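Porphyranase B (Zobellia galactanivorans, PDB 3JUU) cleaves the sulfated red-algal polysaccharide porphyran at its beta-1,4 linkages between D-galactose and L-galactose-6-sulfate, releasing mostly disaccharides, and belongs to glycoside hydrolase family 16. Local coordinates at residues F14-P20 with F217-M222; E111-N117 with T265-R271; E143-Q147 with Y204-W208; F163-M167 with L193-A197. All blocks are in the same frame, centred on the assembly; numbering follows the deposited sequence.

Interaction 1 of 4, residues F14-P20 with F217-M222; sequences FKPGEDP and FLDGKM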
# COMPACT_ATOMS: atom_id res chain seq x y z
N PHE A 14 -14.32 7.19 -10.48
CA PHE A 14 -15.44 6.27 -10.34
C PHE A 14 -16.03 6.15 -11.71
O PHE A 14 -16.23 7.21 -12.37
CB PHE A 14 -16.53 6.81 -9.38
CG PHE A 14 -16.12 6.94 -7.96
CD1 PHE A 14 -15.70 5.79 -7.25
CD2 PHE A 14 -16.15 8.18 -7.30
CE1 PHE A 14 -15.36 5.91 -5.90
CE2 PHE A 14 -15.84 8.31 -5.95
CZ PHE A 14 -15.39 7.18 -5.25
N LYS A 15 -16.35 4.93 -12.15
CA LYS A 15 -17.07 4.72 -13.42
C LYS A 15 -18.52 5.24 -13.23
O LYS A 15 -18.95 5.55 -12.11
CB LYS A 15 -17.14 3.21 -13.76
CG LYS A 15 -15.80 2.54 -14.10
CD LYS A 15 -15.36 3.01 -15.47
CE LYS A 15 -14.31 2.09 -16.11
NZ LYS A 15 -12.91 2.38 -15.59
N PRO A 16 -19.27 5.33 -14.34
CA PRO A 16 -20.63 5.87 -14.19
C PRO A 16 -21.47 4.94 -13.33
O PRO A 16 -21.42 3.70 -13.49
CB PRO A 16 -21.16 5.90 -15.64
CG PRO A 16 -19.87 6.05 -16.57
CD PRO A 16 -18.87 5.14 -15.75
N GLY A 17 -22.20 5.51 -12.39
CA GLY A 17 -22.98 4.66 -11.56
C GLY A 17 -22.29 4.04 -10.37
O GLY A 17 -22.85 3.11 -9.81
N GLU A 18 -21.07 4.47 -10.02
CA GLU A 18 -20.31 3.88 -8.90
C GLU A 18 -19.89 4.84 -7.83
O GLU A 18 -19.35 4.40 -6.80
CB GLU A 18 -18.98 3.30 -9.45
CG GLU A 18 -19.15 2.21 -10.47
CD GLU A 18 -19.55 0.85 -9.84
OE1 GLU A 18 -19.37 0.62 -8.63
OE2 GLU A 18 -20.04 0.02 -10.56
N ASP A 19 -20.09 6.15 -8.04
CA ASP A 19 -19.76 7.12 -7.04
C ASP A 19 -20.71 6.96 -5.84
O ASP A 19 -21.92 7.07 -6.02
CB ASP A 19 -19.79 8.52 -7.65
CG ASP A 19 -19.34 9.62 -6.69
OD1 ASP A 19 -19.13 10.74 -7.18
OD2 ASP A 19 -19.16 9.44 -5.48
N PRO A 20 -20.17 6.67 -4.64
CA PRO A 20 -21.03 6.33 -3.52
C PRO A 20 -21.50 7.55 -2.77
O PRO A 20 -22.23 7.40 -1.78
CB PRO A 20 -20.12 5.45 -2.66
CG PRO A 20 -18.79 6.06 -2.86
CD PRO A 20 -18.75 6.46 -4.30
N PHE A 217 -12.56 -0.44 -4.15
CA PHE A 217 -12.88 -0.19 -5.58
C PHE A 217 -11.69 -0.55 -6.42
O PHE A 217 -10.50 -0.33 -6.03
CB PHE A 217 -13.07 1.33 -5.78
CG PHE A 217 -14.39 1.81 -5.27
CD1 PHE A 217 -15.41 2.06 -6.17
CD2 PHE A 217 -14.61 1.95 -3.84
CE1 PHE A 217 -16.68 2.47 -5.72
CE2 PHE A 217 -15.87 2.42 -3.39
CZ PHE A 217 -16.89 2.62 -4.36
N LEU A 218 -11.99 -1.04 -7.60
CA LEU A 218 -10.97 -1.38 -8.64
C LEU A 218 -11.37 -0.76 -9.94
O LEU A 218 -12.50 -0.99 -10.41
CB LEU A 218 -10.82 -2.93 -8.80
CG LEU A 218 -9.91 -3.40 -9.91
CD1 LEU A 218 -8.42 -2.80 -9.70
CD2 LEU A 218 -9.98 -4.97 -10.09
N ASP A 219 -10.48 0.09 -10.50
CA ASP A 219 -10.71 0.75 -11.82
C ASP A 219 -12.08 1.44 -11.82
O ASP A 219 -12.85 1.32 -12.78
CB ASP A 219 -10.60 -0.28 -12.93
CG ASP A 219 -9.21 -0.91 -12.96
OD1 ASP A 219 -8.27 -0.11 -12.67
OD2 ASP A 219 -9.11 -2.11 -13.28
N GLY A 220 -12.38 2.06 -10.68
CA GLY A 220 -13.56 2.91 -10.58
C GLY A 220 -14.82 2.17 -10.33
O GLY A 220 -15.93 2.73 -10.46
N LYS A 221 -14.71 0.91 -9.95
CA LYS A 221 -15.91 0.08 -9.67
C LYS A 221 -15.86 -0.56 -8.29
O LYS A 221 -14.84 -1.17 -7.91
CB LYS A 221 -16.03 -1.04 -10.71
CG LYS A 221 -16.37 -0.56 -12.13
CD LYS A 221 -16.16 -1.67 -13.21
CE LYS A 221 -14.67 -1.67 -13.64
NZ LYS A 221 -14.01 -2.98 -14.03
N MET A 222 -16.98 -0.50 -7.56
CA MET A 222 -17.01 -1.11 -6.22
C MET A 222 -16.84 -2.62 -6.34
O MET A 222 -17.56 -3.26 -7.16
CB MET A 222 -18.36 -0.83 -5.56
CG MET A 222 -18.40 -1.44 -4.17
SD MET A 222 -20.02 -1.20 -3.40
CE MET A 222 -19.93 -2.35 -1.96
O HOH W 1 -19.50 -2.52 -8.98
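F14 opens the contact with its aromatic ring, whose edge points at the face of F217 in a T-shaped pair, centroids 5.2 Å apart and planes at 62°; Y109 adds a third ring to the cluster. CA of F14 lies 3.6 Å from O of G220, a CA-H...O contact. K15 follows with two bonds: its backbone N donates to O of G220 at 2.8 Å, nearly straight, and its long side chain reaches over the hairpin so that NZ meets O of D219 at 3.0 Å. Glycine suits the place of G220: a CB would come within 2.9 Å of N of K15, and the positive phi also favours it. From K15 to E18 the chain makes a type II turn, with G17 at the position where a side chain would jam against the preceding carbonyl. The turn brings E18 back to the hairpin, where its carboxylate OE1 accepts from N of M222 at 2.8 Å and OE2 shares water 1 with O of M222. The carbonyl O of E18 lies at the edge of the F217 ring. P20, rigid and apolar, closes the segment with CG 4.2 Å from CZ of F217 and also packs on W207. The N-terminal arm is fastened across a beta hairpin with a two-residue loop, the type I' turn from L218 to K221, joining strands 213-218 and 221-226 of the beta-sandwich.

Interaction 2 of 4, residues E111-N117 with T265-R271; sequences ECEMKAN and TTYNWVR. With SO4 (sulfate ion), chain D.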
# COMPACT_ATOMS: atom_id res chain seq x y z
N GLU A 111 -7.01 6.64 -3.09
CA GLU A 111 -6.85 5.87 -4.31
C GLU A 111 -5.47 6.12 -4.92
O GLU A 111 -4.89 7.17 -4.72
CB GLU A 111 -7.93 6.27 -5.33
CG GLU A 111 -8.13 7.82 -5.42
CD GLU A 111 -8.93 8.28 -6.61
OE1 GLU A 111 -9.51 7.42 -7.31
OE2 GLU A 111 -8.88 9.53 -6.86
N CYS A 112 -4.93 5.14 -5.68
CA CYS A 112 -3.73 5.39 -6.46
C CYS A 112 -3.87 4.68 -7.80
O CYS A 112 -4.72 3.79 -7.98
CB CYS A 112 -2.48 4.88 -5.67
SG CYS A 112 -2.27 3.04 -5.80
N GLU A 113 -3.04 5.06 -8.79
CA GLU A 113 -2.98 4.35 -10.02
C GLU A 113 -1.60 3.71 -10.07
O GLU A 113 -0.60 4.44 -10.11
CB GLU A 113 -3.16 5.32 -11.24
CG GLU A 113 -3.20 4.57 -12.55
CD GLU A 113 -3.61 5.49 -13.68
OE1 GLU A 113 -2.85 6.40 -14.03
OE2 GLU A 113 -4.73 5.35 -14.17
N MET A 114 -1.56 2.37 -10.10
CA MET A 114 -0.28 1.69 -9.88
C MET A 114 -0.13 0.57 -10.91
O MET A 114 -1.11 -0.16 -11.23
CB MET A 114 -0.22 1.14 -8.42
CG MET A 114 1.08 0.41 -7.98
SD MET A 114 0.92 -0.72 -6.53
CE MET A 114 0.85 -1.49 -8.04
N LYS A 115 1.10 0.40 -11.37
CA LYS A 115 1.46 -0.81 -12.10
C LYS A 115 2.50 -1.54 -11.27
O LYS A 115 3.51 -0.93 -10.82
CB LYS A 115 1.99 -0.46 -13.51
CG LYS A 115 2.60 -1.63 -14.23
CD LYS A 115 3.34 -1.23 -15.56
CE LYS A 115 2.47 -0.91 -16.67
NZ LYS A 115 3.42 -0.44 -17.76
N ALA A 116 2.29 -2.82 -11.04
CA ALA A 116 3.19 -3.53 -10.16
C ALA A 116 4.53 -3.82 -10.87
O ALA A 116 4.60 -3.85 -12.14
CB ALA A 116 2.55 -4.89 -9.66
N ASN A 117 5.57 -4.04 -10.05
CA ASN A 117 6.82 -4.61 -10.60
C ASN A 117 6.61 -6.06 -10.94
O ASN A 117 5.76 -6.70 -10.36
CB ASN A 117 8.05 -4.35 -9.70
CG ASN A 117 8.03 -5.16 -8.42
OD1 ASN A 117 8.14 -6.39 -8.46
ND2 ASN A 117 7.95 -4.48 -7.29
N THR A 265 7.97 -0.52 -9.50
CA THR A 265 6.52 -0.36 -9.22
C THR A 265 6.26 1.11 -9.48
O THR A 265 6.97 1.94 -8.95
CB THR A 265 6.26 -0.71 -7.71
OG1 THR A 265 6.59 -2.09 -7.52
CG2 THR A 265 4.74 -0.44 -7.44
N THR A 266 5.30 1.43 -10.34
CA THR A 266 5.09 2.83 -10.72
C THR A 266 3.71 3.31 -10.25
O THR A 266 2.73 2.61 -10.52
CB THR A 266 5.15 2.94 -12.26
OG1 THR A 266 6.42 2.41 -12.76
CG2 THR A 266 4.93 4.42 -12.72
N TYR A 267 3.66 4.43 -9.53
CA TYR A 267 2.39 5.04 -9.10
C TYR A 267 2.28 6.32 -9.89
O TYR A 267 3.12 7.21 -9.70
CB TYR A 267 2.42 5.35 -7.62
CG TYR A 267 2.75 4.15 -6.73
CD1 TYR A 267 1.72 3.48 -6.02
CD2 TYR A 267 4.07 3.68 -6.58
CE1 TYR A 267 2.04 2.37 -5.17
CE2 TYR A 267 4.38 2.58 -5.78
CZ TYR A 267 3.37 1.93 -5.08
OH TYR A 267 3.65 0.86 -4.27
N ASN A 268 1.29 6.42 -10.79
CA ASN A 268 1.05 7.70 -11.50
C ASN A 268 0.56 8.82 -10.58
O ASN A 268 0.87 9.99 -10.79
CB ASN A 268 0.15 7.54 -12.73
CG ASN A 268 0.79 6.76 -13.83
OD1 ASN A 268 2.04 6.70 -13.93
ND2 ASN A 268 -0.03 6.16 -14.70
N TRP A 269 -0.16 8.46 -9.51
CA TRP A 269 -0.62 9.45 -8.61
C TRP A 269 -1.18 8.77 -7.38
O TRP A 269 -1.49 7.55 -7.47
CB TRP A 269 -1.69 10.34 -9.28
CG TRP A 269 -2.73 9.65 -10.12
CD1 TRP A 269 -2.80 9.63 -11.51
CD2 TRP A 269 -3.97 9.01 -9.66
NE1 TRP A 269 -3.96 9.00 -11.90
CE2 TRP A 269 -4.67 8.58 -10.80
CE3 TRP A 269 -4.50 8.70 -8.37
CZ2 TRP A 269 -5.90 7.85 -10.73
CZ3 TRP A 269 -5.73 7.98 -8.30
CH2 TRP A 269 -6.41 7.58 -9.46
N VAL A 270 -1.28 9.53 -6.30
CA VAL A 270 -2.03 9.12 -5.08
C VAL A 270 -2.93 10.28 -4.73
O VAL A 270 -2.48 11.43 -4.66
CB VAL A 270 -1.10 8.86 -3.89
CG1 VAL A 270 -1.93 8.64 -2.59
CG2 VAL A 270 -0.28 7.62 -4.13
N ARG A 271 -4.23 10.00 -4.54
CA ARG A 271 -5.18 11.10 -4.26
C ARG A 271 -6.00 10.66 -3.11
O ARG A 271 -6.58 9.55 -3.14
CB ARG A 271 -6.08 11.33 -5.54
CG ARG A 271 -5.21 11.76 -6.75
CD ARG A 271 -6.05 11.89 -8.02
NE ARG A 271 -5.23 12.31 -9.17
CZ ARG A 271 -5.60 12.13 -10.43
NH1 ARG A 271 -6.73 11.45 -10.69
NH2 ARG A 271 -4.80 12.49 -11.44
S SO4 D . -5.94 10.95 -14.43
O1 SO4 D . -6.69 11.31 -15.64
O2 SO4 D . -4.93 11.98 -14.16
O3 SO4 D . -6.90 10.86 -13.33
O4 SO4 D . -5.30 9.64 -14.66
O HOH W 2 -3.39 8.68 -15.30
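T265 starts the pairing with its OG1, which accepts from ND2 of N117 at 2.8 Å and also bonds S123; OD1 of N117 is bonded to T119. T266 and K115 form a regular antiparallel hydrogen-bonded pair, K115 N to T266 O at 2.9 Å, T266 N to K115 O at 3.0 Å. Y267 turns its ring to the face shared with M114 and C112: CG of M114 lies over it, 3.9 Å from the centroid, while SG of C112 sits at its edge; its hydroxyl is bonded to T124. At N268 the strand turns a corner; N of N268 still donates to O of E113 at 2.8 Å, and ND2 of N268 to OE1 of E113 at 2.9 Å. W269, on the other face, offers its flat indole to CB of E113 in a CH-pi contact. V270 resumes the apolar face, CG2 3.8 Å from CB of C112. N and O of R271 bond O and N of E111, both at 2.9 Å; its guanidinium and NE1 of W269, with H13, hold a sulfate, probably from the crystallisation liquor, while NE bridges to E36. These are neighbouring antiparallel strands in the jelly-roll beta-sandwich of family 16 hydrolases.

Interaction 3 of 4, residues E143-Q147 with Y204-W208; sequences ELDIQ and YGVWW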
# COMPACT_ATOMS: atom_id res chain seq x y z
N GLU A 143 -4.62 -1.79 10.43
CA GLU A 143 -3.96 -1.70 9.11
C GLU A 143 -5.02 -1.98 8.07
O GLU A 143 -5.73 -2.98 8.18
CB GLU A 143 -2.85 -2.79 9.04
CG GLU A 143 -2.15 -2.82 7.64
CD GLU A 143 -1.08 -3.93 7.60
OE1 GLU A 143 -0.71 -4.51 8.66
OE2 GLU A 143 -0.64 -4.25 6.47
N LEU A 144 -5.08 -1.11 7.06
CA LEU A 144 -6.06 -1.23 5.95
C LEU A 144 -5.23 -1.36 4.63
O LEU A 144 -4.68 -0.42 4.11
CB LEU A 144 -6.96 0.05 5.96
CG LEU A 144 -8.32 -0.03 5.20
CD1 LEU A 144 -9.03 1.32 5.25
CD2 LEU A 144 -8.13 -0.50 3.73
N ASP A 145 -5.15 -2.59 4.12
CA ASP A 145 -4.42 -2.88 2.86
C ASP A 145 -5.32 -2.75 1.64
O ASP A 145 -6.33 -3.48 1.51
CB ASP A 145 -3.84 -4.30 2.96
CG ASP A 145 -2.95 -4.44 4.19
OD1 ASP A 145 -1.95 -3.68 4.29
OD2 ASP A 145 -3.29 -5.24 5.09
N ILE A 146 -4.96 -1.85 0.74
CA ILE A 146 -5.83 -1.55 -0.35
C ILE A 146 -5.45 -2.48 -1.49
O ILE A 146 -6.30 -3.17 -2.11
CB ILE A 146 -5.77 -0.05 -0.73
CG1 ILE A 146 -6.08 0.77 0.46
CG2 ILE A 146 -6.67 0.26 -2.00
CD1 ILE A 146 -5.62 2.14 0.38
N GLN A 147 -4.12 -2.55 -1.79
CA GLN A 147 -3.68 -3.56 -2.73
C GLN A 147 -2.31 -4.09 -2.27
O GLN A 147 -1.41 -3.31 -1.89
CB GLN A 147 -3.57 -2.98 -4.17
CG GLN A 147 -2.79 -3.78 -5.20
CD GLN A 147 -3.40 -5.16 -5.53
OE1 GLN A 147 -4.01 -5.78 -4.66
NE2 GLN A 147 -3.24 -5.64 -6.79
N TYR A 204 -6.50 1.55 -7.67
CA TYR A 204 -6.91 0.81 -6.46
C TYR A 204 -7.41 1.85 -5.48
O TYR A 204 -6.70 2.80 -5.14
CB TYR A 204 -5.64 0.12 -5.87
CG TYR A 204 -5.02 -0.88 -6.80
CD1 TYR A 204 -5.66 -2.14 -7.02
CD2 TYR A 204 -3.82 -0.61 -7.52
CE1 TYR A 204 -5.13 -3.09 -7.91
CE2 TYR A 204 -3.30 -1.56 -8.43
CZ TYR A 204 -3.95 -2.79 -8.61
OH TYR A 204 -3.40 -3.78 -9.42
N GLY A 205 -8.63 1.63 -4.94
CA GLY A 205 -9.26 2.63 -4.08
C GLY A 205 -9.94 1.99 -2.88
O GLY A 205 -10.35 0.84 -2.93
N VAL A 206 -10.04 2.74 -1.80
CA VAL A 206 -10.83 2.32 -0.66
C VAL A 206 -11.65 3.51 -0.17
O VAL A 206 -11.11 4.63 0.05
CB VAL A 206 -9.98 1.74 0.48
CG1 VAL A 206 -8.98 2.82 1.06
CG2 VAL A 206 -10.89 1.13 1.59
N TRP A 207 -12.94 3.26 0.06
CA TRP A 207 -13.74 4.23 0.90
C TRP A 207 -13.73 3.82 2.32
O TRP A 207 -14.36 2.81 2.70
CB TRP A 207 -15.18 4.34 0.37
CG TRP A 207 -15.96 5.45 1.01
CD1 TRP A 207 -15.47 6.52 1.72
CD2 TRP A 207 -17.39 5.57 1.05
NE1 TRP A 207 -16.53 7.32 2.15
CE2 TRP A 207 -17.70 6.75 1.74
CE3 TRP A 207 -18.43 4.79 0.53
CZ2 TRP A 207 -19.05 7.16 1.98
CZ3 TRP A 207 -19.81 5.22 0.76
CH2 TRP A 207 -20.07 6.37 1.50
N TRP A 208 -12.87 4.48 3.12
CA TRP A 208 -12.83 4.25 4.53
C TRP A 208 -14.00 5.11 5.07
O TRP A 208 -13.80 6.26 5.50
CB TRP A 208 -11.47 4.72 5.07
CG TRP A 208 -11.30 4.65 6.54
CD1 TRP A 208 -12.07 3.98 7.46
CD2 TRP A 208 -10.18 5.19 7.27
NE1 TRP A 208 -11.55 4.16 8.73
CE2 TRP A 208 -10.38 4.88 8.64
CE3 TRP A 208 -9.01 5.91 6.87
CZ2 TRP A 208 -9.48 5.29 9.68
CZ3 TRP A 208 -8.13 6.37 7.92
CH2 TRP A 208 -8.38 6.04 9.30
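Q147 lays its aliphatic stem flat over the ring of Y204: CG sits 3.6 Å from the ring centroid and only 9° off the normal, a CH-pi contact that glutamine can make while its amide stays polar. That amide is satisfied elsewhere, OE1 by N of N168 and NE2 by O of T166, both on strand 166-174. Beside it, I146 reaches in with both branches, CG2 lying 4.0 Å from CB of Y204 and 3.8 Å from N of G205, and CD1 lying 3.5 Å from CG1 of V206. Branched aliphatic chains fill such a closed interior well. The two strands run nearly antiparallel, their end-to-end directions 167° apart, yet they meet through side chains, with CA of I146 and CA of V206 6.3 Å apart. In this jelly-roll sandwich, strand 141-150 lines the catalytic cleft and carries the E-x-D-x-x-E signature of family 16, E143 probably the nucleophile and E148 probably the proton donor. Between them I146 and Q147 make a classic beta bulge opposite F125, so both point inward here. L144 continues the apolar seam, with CD2 3.9 Å from CG2 of V206 and CD1 4.2 Å from CB of W208, over the face of whose indole it rests. E143 and D145 make no contact with 204-208; the carboxylate of E143 is salt-bridged to R174 and bonded to a glycerol, probably from the crystallisation liquor.

Interaction 4 of 4, residues F163-M167 with L193-A197; sequences FDQTM and LGGKA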
# COMPACT_ATOMS: atom_id res chain seq x y z
N PHE A 163 -1.88 -14.72 -6.86
CA PHE A 163 -1.62 -13.47 -6.15
C PHE A 163 -1.17 -12.32 -7.08
O PHE A 163 -1.30 -11.15 -6.69
CB PHE A 163 -0.60 -13.70 -5.01
CG PHE A 163 -0.67 -12.69 -3.92
CD1 PHE A 163 -1.65 -12.83 -2.93
CD2 PHE A 163 0.22 -11.60 -3.85
CE1 PHE A 163 -1.75 -11.91 -1.89
CE2 PHE A 163 0.12 -10.70 -2.81
CZ PHE A 163 -0.88 -10.84 -1.83
N ASP A 164 -0.61 -12.66 -8.24
CA ASP A 164 -0.11 -11.68 -9.19
C ASP A 164 -1.17 -11.17 -10.18
O ASP A 164 -0.83 -10.42 -11.13
CB ASP A 164 1.06 -12.33 -10.00
CG ASP A 164 0.64 -13.60 -10.82
OD1 ASP A 164 -0.44 -14.18 -10.58
OD2 ASP A 164 1.47 -14.04 -11.65
N GLN A 165 -2.41 -11.63 -10.05
CA GLN A 165 -3.45 -11.20 -10.98
C GLN A 165 -4.75 -10.83 -10.26
O GLN A 165 -5.77 -10.87 -10.87
CB GLN A 165 -3.70 -12.24 -12.06
CG GLN A 165 -3.97 -13.62 -11.55
CD GLN A 165 -3.92 -14.63 -12.71
OE1 GLN A 165 -2.97 -14.65 -13.47
NE2 GLN A 165 -4.98 -15.39 -12.88
N THR A 166 -4.65 -10.45 -8.99
CA THR A 166 -5.82 -10.11 -8.21
C THR A 166 -5.61 -8.77 -7.48
O THR A 166 -4.48 -8.34 -7.21
CB THR A 166 -6.14 -11.26 -7.23
OG1 THR A 166 -4.92 -11.65 -6.62
CG2 THR A 166 -6.61 -12.55 -8.00
N MET A 167 -6.70 -8.12 -7.11
CA MET A 167 -6.63 -7.10 -6.05
C MET A 167 -6.82 -7.82 -4.71
O MET A 167 -7.87 -8.42 -4.44
CB MET A 167 -7.74 -6.04 -6.23
CG MET A 167 -7.59 -4.89 -5.23
SD MET A 167 -8.94 -3.69 -5.59
CE MET A 167 -8.79 -2.56 -4.25
N LEU A 193 -8.11 -8.98 -11.41
CA LEU A 193 -7.65 -7.79 -12.14
C LEU A 193 -8.05 -7.91 -13.60
O LEU A 193 -8.22 -6.89 -14.30
CB LEU A 193 -6.12 -7.62 -12.09
CG LEU A 193 -5.66 -7.32 -10.64
CD1 LEU A 193 -4.18 -7.06 -10.68
CD2 LEU A 193 -6.29 -6.04 -10.13
N GLY A 194 -8.18 -9.14 -14.09
CA GLY A 194 -8.38 -9.27 -15.55
C GLY A 194 -7.04 -9.38 -16.32
O GLY A 194 -7.03 -9.37 -17.56
N GLY A 195 -5.93 -9.46 -15.61
CA GLY A 195 -4.58 -9.48 -16.23
C GLY A 195 -3.58 -9.51 -15.06
O GLY A 195 -4.00 -9.45 -13.86
N LYS A 196 -2.28 -9.54 -15.36
CA LYS A 196 -1.28 -9.45 -14.27
C LYS A 196 -1.18 -8.03 -13.75
O LYS A 196 -1.32 -7.06 -14.49
CB LYS A 196 0.13 -9.95 -14.72
CG LYS A 196 0.17 -11.38 -15.36
CD LYS A 196 -0.05 -12.44 -14.30
CE LYS A 196 0.23 -13.88 -14.88
NZ LYS A 196 -0.23 -14.80 -13.83
N ALA A 197 -0.87 -7.90 -12.46
CA ALA A 197 -0.75 -6.61 -11.88
C ALA A 197 0.37 -5.78 -12.49
O ALA A 197 0.30 -4.52 -12.45
CB ALA A 197 -0.52 -6.73 -10.33
O HOH W 3 -7.33 -11.76 -13.01
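Four direct hydrogen bonds tie these segments together, two from the backbone and two from one lysine. N of A197 donates to O of D164 at 2.8 Å, and N of L193 donates to O of Q165 at 3.1 Å, so that the carbonyls of two successive residues each accept from the loop. O of Q165 takes a second donor, water 3, at 2.8 Å, and the same water accepts from N of G194 at 3.0 Å. K196 has a long side chain whose ammonium fits between two oxygens: NZ forms a salt bridge with OD2 of D164 at 2.9 Å and donates to OE1 of Q165 at 2.8 Å. Its own backbone N is bonded to E199. The contact joins the start of strand 166-174 to the loop that links strand 185-192 to strand 202-210 in the jelly-roll sandwich. G194, with phi near 89°, takes backbone angles that call for glycine, and G195 is almost fully extended. The carbonyl O of G195 is buried by the contact without a polar partner in the model, although CA of Q165 approaches it at 3.4 Å. CB of T166 points away; its OG1 is bonded to N168 and Y162. Beside these polar contacts L193 supplies the apolar part, its CG 3.5 Å from C of T166 and its CD2 4.2 Å from CB of M167.

Overall arrangement
Interactions 2 and 3 are buried, while 1 and 4 are only partly so. Strand 202-210 connects interactions 1, 2 and 3: it pairs with strand 108-115 of interaction 2 through C112 O and Y204 N, 2.9 Å apart, and with the hairpin of interaction 1 through F217 N and G205 O, 2.8 Å apart. Interaction 4 meets interaction 3 where Y204 OH lies 3.6 Å from L193 CD1, and meets interaction 2 where A116 N lies 3.0 Å from A197 O. Chemistry follows position: main-chain pairing dominates interaction 2, apolar and CH-pi contacts interaction 3, whereas charged side chains reach main-chain atoms in interaction 1 and interaction 4 combines backbone bonds with a salt bridge and a lysine-glutamine bond.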